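Local coordinates for protein glucosamine--fructose-6-phosphate aminotransferase [isomerizing] (Francisella tularensis subsp. tularensis, PDB 3TBF) that probably catalyses the isomerising transfer of ammonia to fructose 6-phosphate to form glucosamine 6-phosphate, through the sugar-phosphate isomerase domains of a glutamine-dependent enzyme, at residues 17-29 with 200-214. Numbering follows the deposited sequence.
Sequences EIYEQPEAVSNTI and LKNIRALVMGALKLD
Pro22 is the knob of a knobs-into-holes joint between two nearly antiparallel helices: its ring sits among Arg204, Val207, Met208 and Leu211. Helices 21-29 and 203-211 run at 165° to each other, 8.8 Å apart at closest approach; in this protein of two SIS (sugar isomerase) domains the pair packs against helices 165-184 and 335-355.

The tight part follows the inner side of the pair. Pro22 CG lies 3.6 Å from Val207 CG1 and rests on Leu211 CD1 as well. Farther along, the side chains of Val25 and Ile203 cross at about a right angle, CG1 on CG2, and Ile29 pushes CD1 against the backbone carbonyl of Leu200. Helix 335-355 packs on this side, touching Gln21, Ile203 and Leu211, while helix 165-184 receives Ile29 and Leu200. Gln21 turns its amide back on its own chain, NE2 giving a hydrogen bond of 2.8 Å to Ile18 O on an in-plane lone pair; Gln345 and Thr168 also bind this amide.

The outer side is looser and faces solvent. Arg204, with CG anti to the backbone N (chi1 176°) and the chain extended to NE, reaches across the flank of helix 21-29 and lays one guanidinium face over the Pro22 carbonyl and Glu23 CA. Its NH1 reaches Ser26 OG at 3.3 Å, a weak, bent bond. Beside it the selenomethionine Met208 doubles back at chi2 and chi3, which brings CE against the proline ring.

At the far end Leu211 joins both regimes: CD1 goes to Pro22, while CD2 touches Ile18 CG2 and stands over the centre of the Tyr19 ring, a CH-pi contact of 4.0 Å. His350 holds the other carboxylate oxygen of Asp214, OD1, whereas OD2 accepts from Tyr19 OH at 2.6 Å through its anti lone pair.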
ATOM      1  N   GLU A  17     -27.115   3.702  -8.887  1.00 15.58           N
ATOM      2  CA  GLU A  17     -26.385   4.180  -7.741  1.00 14.42           C
ATOM      3  C   GLU A  17     -25.316   5.126  -8.166  1.00 12.97           C
ATOM      4  O   GLU A  17     -25.027   6.085  -7.474  1.00 13.12           O
ATOM      5  CB  GLU A  17     -25.852   3.027  -6.912  1.00 14.41           C
ATOM      6  CG  GLU A  17     -26.973   2.434  -6.018  1.00 18.05           C
ATOM      7  CD  GLU A  17     -26.861   0.914  -5.754  1.00 24.13           C
ATOM      8  OE1 GLU A  17     -25.722   0.389  -5.674  1.00 24.72           O
ATOM      9  OE2 GLU A  17     -27.925   0.249  -5.610  1.00 27.37           O
ATOM     10  N   ILE A  18     -24.732   4.893  -9.319  1.00 12.10           N
ATOM     11  CA  ILE A  18     -23.757   5.823  -9.817  1.00 12.32           C
ATOM     12  C   ILE A  18     -24.464   7.135 -10.078  1.00 13.12           C
ATOM     13  O   ILE A  18     -23.922   8.189  -9.768  1.00 13.50           O
ATOM     14  CB  ILE A  18     -23.132   5.321 -11.087  1.00 12.15           C
ATOM     15  CG1 ILE A  18     -22.182   4.180 -10.771  1.00 13.65           C
ATOM     16  CG2 ILE A  18     -22.394   6.398 -11.742  1.00 12.23           C
ATOM     17  CD1 ILE A  18     -21.702   3.440 -11.981  1.00 15.67           C
ATOM     18  N   TYR A  19     -25.685   7.059 -10.602  1.00 13.48           N
ATOM     19  CA  TYR A  19     -26.457   8.267 -10.901  1.00 14.93           C
ATOM     20  C   TYR A  19     -27.124   8.902  -9.711  1.00 14.67           C
ATOM     21  O   TYR A  19     -27.604   9.990  -9.865  1.00 15.86           O
ATOM     22  CB  TYR A  19     -27.495   8.036 -11.987  1.00 14.61           C
ATOM     23  CG  TYR A  19     -26.904   8.194 -13.352  1.00 15.56           C
ATOM     24  CD1 TYR A  19     -26.207   7.165 -13.944  1.00 14.68           C
ATOM     25  CD2 TYR A  19     -27.057   9.367 -14.061  1.00 15.36           C
ATOM     26  CE1 TYR A  19     -25.675   7.301 -15.219  1.00 17.38           C
ATOM     27  CE2 TYR A  19     -26.546   9.508 -15.335  1.00 16.41           C
ATOM     28  CZ  TYR A  19     -25.854   8.458 -15.914  1.00 18.24           C
ATOM     29  OH  TYR A  19     -25.288   8.591 -17.170  1.00 19.93           O
ATOM     30  N   GLU A  20     -27.125   8.257  -8.541  1.00 14.13           N
ATOM     31  CA  GLU A  20     -27.630   8.899  -7.324  1.00 14.17           C
ATOM     32  C   GLU A  20     -26.566   9.753  -6.648  1.00 13.16           C
ATOM     33  O   GLU A  20     -26.812  10.411  -5.660  1.00 11.16           O
ATOM     34  CB  GLU A  20     -28.032   7.847  -6.319  1.00 15.84           C
ATOM     35  CG  GLU A  20     -29.376   7.197  -6.513  1.00 21.59           C
ATOM     36  CD  GLU A  20     -29.719   6.262  -5.331  1.00 28.44           C
ATOM     37  OE1 GLU A  20     -29.238   5.103  -5.292  1.00 31.67           O
ATOM     38  OE2 GLU A  20     -30.458   6.705  -4.429  1.00 35.16           O
ATOM     39  N   GLN A  21     -25.344   9.740  -7.152  1.00 13.23           N
ATOM     40  CA  GLN A  21     -24.254  10.338  -6.398  1.00 13.02           C
ATOM     41  C   GLN A  21     -24.372  11.820  -6.214  1.00 13.33           C
ATOM     42  O   GLN A  21     -24.030  12.340  -5.198  1.00 13.72           O
ATOM     43  CB  GLN A  21     -22.895   9.943  -7.000  1.00 13.70           C
ATOM     44  CG  GLN A  21     -22.558   8.517  -6.660  1.00 12.19           C
ATOM     45  CD  GLN A  21     -21.315   8.047  -7.270  1.00 15.04           C
ATOM     46  OE1 GLN A  21     -20.325   7.693  -6.570  1.00 17.04           O
ATOM     47  NE2 GLN A  21     -21.347   7.938  -8.581  1.00 14.18           N
ATOM     48  N   PRO A  22     -24.867  12.526  -7.199  1.00 14.85           N
ATOM     49  CA  PRO A  22     -25.071  13.966  -6.953  1.00 15.87           C
ATOM     50  C   PRO A  22     -26.024  14.271  -5.803  1.00 15.50           C
ATOM     51  O   PRO A  22     -25.745  15.138  -5.011  1.00 15.44           O
ATOM     52  CB  PRO A  22     -25.651  14.466  -8.280  1.00 15.82           C
ATOM     53  CG  PRO A  22     -25.053  13.553  -9.252  1.00 16.19           C
ATOM     54  CD  PRO A  22     -25.149  12.186  -8.593  1.00 15.65           C
ATOM     55  N   GLU A  23     -27.126  13.553  -5.724  1.00 16.42           N
ATOM     56  CA  GLU A  23     -28.053  13.654  -4.583  1.00 17.75           C
ATOM     57  C   GLU A  23     -27.341  13.197  -3.286  1.00 16.66           C
ATOM     58  O   GLU A  23     -27.331  13.887  -2.266  1.00 18.42           O
ATOM     59  CB  GLU A  23     -29.309  12.800  -4.880  1.00 18.22           C
ATOM     60  CG  GLU A  23     -30.434  12.908  -3.866  1.00 24.91           C
ATOM     61  CD  GLU A  23     -31.515  11.789  -4.007  1.00 33.33           C
ATOM     62  OE1 GLU A  23     -31.557  11.142  -5.103  1.00 37.16           O
ATOM     63  OE2 GLU A  23     -32.290  11.560  -3.015  1.00 34.54           O
ATOM     64  N   ALA A  24     -26.702  12.053  -3.343  1.00 14.49           N
ATOM     65  CA  ALA A  24     -26.061  11.487  -2.158  1.00 14.25           C
ATOM     66  C   ALA A  24     -24.971  12.381  -1.603  1.00 13.57           C
ATOM     67  O   ALA A  24     -24.878  12.622  -0.398  1.00 13.36           O
ATOM     68  CB  ALA A  24     -25.480  10.115  -2.477  1.00 12.91           C
ATOM     69  N   VAL A  25     -24.134  12.863  -2.496  1.00 13.69           N
ATOM     70  CA  VAL A  25     -23.113  13.792  -2.114  1.00 14.17           C
ATOM     71  C   VAL A  25     -23.687  15.010  -1.450  1.00 15.46           C
ATOM     72  O   VAL A  25     -23.325  15.327  -0.304  1.00 15.89           O
ATOM     73  CB  VAL A  25     -22.256  14.172  -3.302  1.00 14.74           C
ATOM     74  CG1 VAL A  25     -21.685  15.531  -3.124  1.00 15.75           C
ATOM     75  CG2 VAL A  25     -21.163  13.125  -3.436  1.00 11.24           C
ATOM     76  N   SER A  26     -24.680  15.609  -2.089  1.00 15.47           N
ATOM     77  CA  SER A  26     -25.309  16.788  -1.516  1.00 16.23           C
ATOM     78  C   SER A  26     -26.117  16.545  -0.194  1.00 15.29           C
ATOM     79  O   SER A  26     -26.060  17.362   0.720  1.00 13.07           O
ATOM     80  CB  SER A  26     -26.064  17.538  -2.594  1.00 15.31           C
ATOM     81  OG  SER A  26     -27.360  17.633  -2.224  1.00 22.78           O
ATOM     82  N   ASN A  27     -26.773  15.402  -0.055  1.00 15.39           N
ATOM     83  CA  ASN A  27     -27.380  15.039   1.212  1.00 15.77           C
ATOM     84  C   ASN A  27     -26.354  14.874   2.336  1.00 16.81           C
ATOM     85  O   ASN A  27     -26.558  15.344   3.438  1.00 18.31           O
ATOM     86  CB  ASN A  27     -28.237  13.789   1.050  1.00 15.91           C
ATOM     87  CG  ASN A  27     -29.611  14.079   0.326  1.00 19.24           C
ATOM     88  OD1 ASN A  27     -30.071  15.226   0.222  1.00 21.56           O
ATOM     89  ND2 ASN A  27     -30.230  13.032  -0.180  1.00 22.36           N
ATOM     90  N   THR A  28     -25.206  14.289   2.055  1.00 16.57           N
ATOM     91  CA  THR A  28     -24.199  14.157   3.084  1.00 16.36           C
ATOM     92  C   THR A  28     -23.696  15.519   3.580  1.00 18.06           C
ATOM     93  O   THR A  28     -23.521  15.719   4.778  1.00 19.38           O
ATOM     94  CB  THR A  28     -23.023  13.344   2.593  1.00 14.80           C
ATOM     95  OG1 THR A  28     -23.513  12.091   2.103  1.00 13.39           O
ATOM     96  CG2 THR A  28     -22.054  13.114   3.711  1.00 11.27           C
ATOM     97  N   ILE A  29     -23.450  16.442   2.673  1.00 18.84           N
ATOM     98  CA  ILE A  29     -22.981  17.764   3.088  1.00 20.97           C
ATOM     99  C   ILE A  29     -24.051  18.523   3.912  1.00 22.34           C
ATOM    100  O   ILE A  29     -23.796  19.103   4.970  1.00 22.00           O
ATOM    101  CB  ILE A  29     -22.676  18.653   1.879  1.00 20.54           C
ATOM    102  CG1 ILE A  29     -21.475  18.138   1.132  1.00 20.12           C
ATOM    103  CG2 ILE A  29     -22.408  20.079   2.305  1.00 20.54           C
ATOM    104  CD1 ILE A  29     -21.253  18.810  -0.222  1.00 17.38           C
ATOM    105  N   LEU A 200     -16.813  22.172  -1.561  1.00 20.46           N
ATOM    106  CA  LEU A 200     -17.563  20.945  -1.298  1.00 20.04           C
ATOM    107  C   LEU A 200     -18.969  21.107  -1.864  1.00 20.05           C
ATOM    108  O   LEU A 200     -19.472  20.207  -2.507  1.00 19.74           O
ATOM    109  CB  LEU A 200     -17.630  20.609   0.198  1.00 19.16           C
ATOM    110  CG  LEU A 200     -16.317  20.237   0.897  1.00 21.03           C
ATOM    111  CD1 LEU A 200     -16.519  19.745   2.379  1.00 17.55           C
ATOM    112  CD2 LEU A 200     -15.455  19.209   0.098  1.00 16.85           C
ATOM    113  N   LYS A 201     -19.600  22.255  -1.662  1.00 20.82           N
ATOM    114  CA  LYS A 201     -20.948  22.447  -2.242  1.00 21.29           C
ATOM    115  C   LYS A 201     -21.014  22.355  -3.785  1.00 22.06           C
ATOM    116  O   LYS A 201     -22.046  21.990  -4.360  1.00 22.46           O
ATOM    117  CB  LYS A 201     -21.535  23.740  -1.794  1.00 20.96           C
ATOM    118  CG  LYS A 201     -21.829  23.771  -0.342  1.00 20.85           C
ATOM    119  CD  LYS A 201     -22.456  25.086  -0.036  1.00 23.14           C
ATOM    120  CE  LYS A 201     -22.646  25.314   1.424  1.00 25.23           C
ATOM    121  NZ  LYS A 201     -22.690  26.795   1.657  1.00 24.75           N
ATOM    122  N   ASN A 202     -19.895  22.638  -4.439  1.00 22.41           N
ATOM    123  CA  ASN A 202     -19.867  22.690  -5.875  1.00 22.84           C
ATOM    124  C   ASN A 202     -19.685  21.311  -6.443  1.00 21.66           C
ATOM    125  O   ASN A 202     -19.751  21.154  -7.656  1.00 23.22           O
ATOM    126  CB  ASN A 202     -18.739  23.595  -6.383  1.00 23.70           C
ATOM    127  CG  ASN A 202     -18.943  25.087  -6.005  1.00 28.75           C
ATOM    128  OD1 ASN A 202     -20.061  25.548  -5.694  1.00 31.21           O
ATOM    129  ND2 ASN A 202     -17.845  25.830  -6.027  1.00 33.09           N
ATOM    130  N   ILE A 203     -19.435  20.318  -5.599  1.00 18.61           N
ATOM    131  CA  ILE A 203     -19.238  18.981  -6.100  1.00 17.39           C
ATOM    132  C   ILE A 203     -20.422  18.422  -6.894  1.00 17.61           C
ATOM    133  O   ILE A 203     -20.249  17.672  -7.857  1.00 19.02           O
ATOM    134  CB  ILE A 203     -18.852  17.943  -4.964  1.00 16.27           C
ATOM    135  CG1 ILE A 203     -17.463  18.268  -4.400  1.00 16.69           C
ATOM    136  CG2 ILE A 203     -18.796  16.554  -5.557  1.00 13.24           C
ATOM    137  CD1 ILE A 203     -16.962  17.368  -3.241  1.00 10.92           C
ATOM    138  N   ARG A 204     -21.626  18.734  -6.466  1.00 17.63           N
ATOM    139  CA  ARG A 204     -22.815  18.201  -7.122  1.00 17.47           C
ATOM    140  C   ARG A 204     -22.847  18.488  -8.627  1.00 17.43           C
ATOM    141  O   ARG A 204     -23.016  17.587  -9.436  1.00 17.25           O
ATOM    142  CB  ARG A 204     -24.055  18.772  -6.472  1.00 17.70           C
ATOM    143  CG  ARG A 204     -25.293  18.325  -7.166  1.00 21.06           C
ATOM    144  CD  ARG A 204     -26.562  18.548  -6.362  1.00 23.06           C
ATOM    145  NE  ARG A 204     -27.675  17.826  -6.998  1.00 26.37           N
ATOM    146  CZ  ARG A 204     -28.784  17.425  -6.384  1.00 27.93           C
ATOM    147  NH1 ARG A 204     -28.963  17.657  -5.093  1.00 27.89           N
ATOM    148  NH2 ARG A 204     -29.718  16.800  -7.076  1.00 29.97           N
ATOM    149  N   ALA A 205     -22.655  19.743  -8.998  1.00 16.92           N
ATOM    150  CA  ALA A 205     -22.619  20.111 -10.412  1.00 17.34           C
ATOM    151  C   ALA A 205     -21.480  19.404 -11.144  1.00 17.13           C
ATOM    152  O   ALA A 205     -21.609  18.978 -12.282  1.00 17.36           O
ATOM    153  CB  ALA A 205     -22.497  21.637 -10.570  1.00 15.74           C
ATOM    154  N   LEU A 206     -20.347  19.282 -10.489  1.00 17.46           N
ATOM    155  CA  LEU A 206     -19.182  18.711 -11.166  1.00 17.17           C
ATOM    156  C   LEU A 206     -19.400  17.186 -11.362  1.00 16.77           C
ATOM    157  O   LEU A 206     -19.009  16.603 -12.380  1.00 17.09           O
ATOM    158  CB  LEU A 206     -17.968  19.032 -10.355  1.00 16.93           C
ATOM    159  CG  LEU A 206     -17.699  20.534 -10.193  1.00 19.58           C
ATOM    160  CD1 LEU A 206     -16.456  20.698  -9.326  1.00 19.29           C
ATOM    161  CD2 LEU A 206     -17.527  21.268 -11.532  1.00 19.04           C
ATOM    162  N   VAL A 207     -20.089  16.563 -10.415  1.00 15.93           N
ATOM    163  CA  VAL A 207     -20.348  15.150 -10.515  1.00 16.19           C
ATOM    164  C   VAL A 207     -21.318  14.910 -11.648  1.00 17.34           C
ATOM    165  O   VAL A 207     -21.172  13.993 -12.448  1.00 16.67           O
ATOM    166  CB  VAL A 207     -20.850  14.589  -9.178  1.00 15.98           C
ATOM    167  CG1 VAL A 207     -21.491  13.195  -9.343  1.00 14.28           C
ATOM    168  CG2 VAL A 207     -19.679  14.547  -8.136  1.00 14.51           C
HETATM  169  N   MSE A 208     -22.308  15.775 -11.739  1.00 18.99           N
HETATM  170  CA  MSE A 208     -23.267  15.677 -12.820  1.00 19.81           C
HETATM  171  C   MSE A 208     -22.599  15.804 -14.191  1.00 20.22           C
HETATM  172  O   MSE A 208     -22.892  15.013 -15.093  1.00 20.61           O
HETATM  173  CB  MSE A 208     -24.347  16.714 -12.619  1.00 20.44           C
HETATM  174  CG  MSE A 208     -25.418  16.654 -13.652  1.00 22.83           C
HETATM  175 SE   MSE A 208     -26.538  15.052 -13.428  0.60 25.70          SE
HETATM  176  CE  MSE A 208     -27.565  15.332 -11.724  1.00 24.07           C
ATOM    177  N   GLY A 209     -21.681  16.763 -14.335  1.00 20.37           N
ATOM    178  CA  GLY A 209     -20.839  16.888 -15.541  1.00 19.62           C
ATOM    179  C   GLY A 209     -20.081  15.618 -15.856  1.00 19.95           C
ATOM    180  O   GLY A 209     -19.911  15.225 -17.030  1.00 20.06           O
ATOM    181  N   ALA A 210     -19.590  14.982 -14.796  1.00 19.02           N
ATOM    182  CA  ALA A 210     -18.771  13.781 -14.931  1.00 17.88           C
ATOM    183  C   ALA A 210     -19.653  12.690 -15.537  1.00 17.70           C
ATOM    184  O   ALA A 210     -19.220  11.982 -16.417  1.00 17.02           O
ATOM    185  CB  ALA A 210     -18.227  13.349 -13.568  1.00 16.47           C
ATOM    186  N   LEU A 211     -20.892  12.597 -15.060  1.00 16.60           N
ATOM    187  CA  LEU A 211     -21.868  11.625 -15.541  1.00 17.41           C
ATOM    188  C   LEU A 211     -22.219  11.814 -17.046  1.00 18.60           C
ATOM    189  O   LEU A 211     -22.674  10.892 -17.734  1.00 18.39           O
ATOM    190  CB  LEU A 211     -23.148  11.743 -14.701  1.00 16.48           C
ATOM    191  CG  LEU A 211     -23.046  11.267 -13.247  1.00 16.78           C
ATOM    192  CD1 LEU A 211     -24.267  11.720 -12.389  1.00 14.05           C
ATOM    193  CD2 LEU A 211     -22.897   9.785 -13.205  1.00 10.48           C
ATOM    194  N   LYS A 212     -21.969  12.988 -17.559  1.00 19.14           N
ATOM    195  CA  LYS A 212     -22.127  13.175 -18.988  1.00 22.31           C
ATOM    196  C   LYS A 212     -21.210  12.347 -19.830  1.00 23.32           C
ATOM    197  O   LYS A 212     -21.503  12.161 -21.004  1.00 24.83           O
ATOM    198  CB  LYS A 212     -21.882  14.625 -19.393  1.00 23.41           C
ATOM    199  CG  LYS A 212     -23.115  15.360 -19.750  1.00 26.64           C
ATOM    200  CD  LYS A 212     -24.071  15.515 -18.565  1.00 30.86           C
ATOM    201  CE  LYS A 212     -24.810  16.885 -18.636  1.00 32.85           C
ATOM    202  NZ  LYS A 212     -26.145  16.743 -19.201  1.00 32.42           N
ATOM    203  N   LEU A 213     -20.100  11.861 -19.258  1.00 22.61           N
ATOM    204  CA  LEU A 213     -19.146  11.093 -20.042  1.00 22.42           C
ATOM    205  C   LEU A 213     -19.598   9.661 -20.273  1.00 21.96           C
ATOM    206  O   LEU A 213     -18.899   8.872 -20.927  1.00 21.82           O
ATOM    207  CB  LEU A 213     -17.784  11.104 -19.370  1.00 22.57           C
ATOM    208  CG  LEU A 213     -17.163  12.457 -19.076  1.00 23.77           C
ATOM    209  CD1 LEU A 213     -15.799  12.184 -18.457  1.00 24.78           C
ATOM    210  CD2 LEU A 213     -17.021  13.324 -20.360  1.00 25.02           C
ATOM    211  N   ASP A 214     -20.756   9.326 -19.728  1.00 21.37           N
ATOM    212  CA  ASP A 214     -21.299   7.958 -19.786  1.00 21.94           C
ATOM    213  C   ASP A 214     -21.230   7.349 -21.189  1.00 23.67           C
ATOM    214  O   ASP A 214     -20.584   6.309 -21.409  1.00 24.15           O
ATOM    215  CB  ASP A 214     -22.715   7.984 -19.222  1.00 21.09           C
ATOM    216  CG  ASP A 214     -23.357   6.628 -19.086  1.00 22.44           C
ATOM    217  OD1 ASP A 214     -22.854   5.635 -19.560  1.00 23.21           O
ATOM    218  OD2 ASP A 214     -24.469   6.558 -18.516  1.00 31.32           O
TER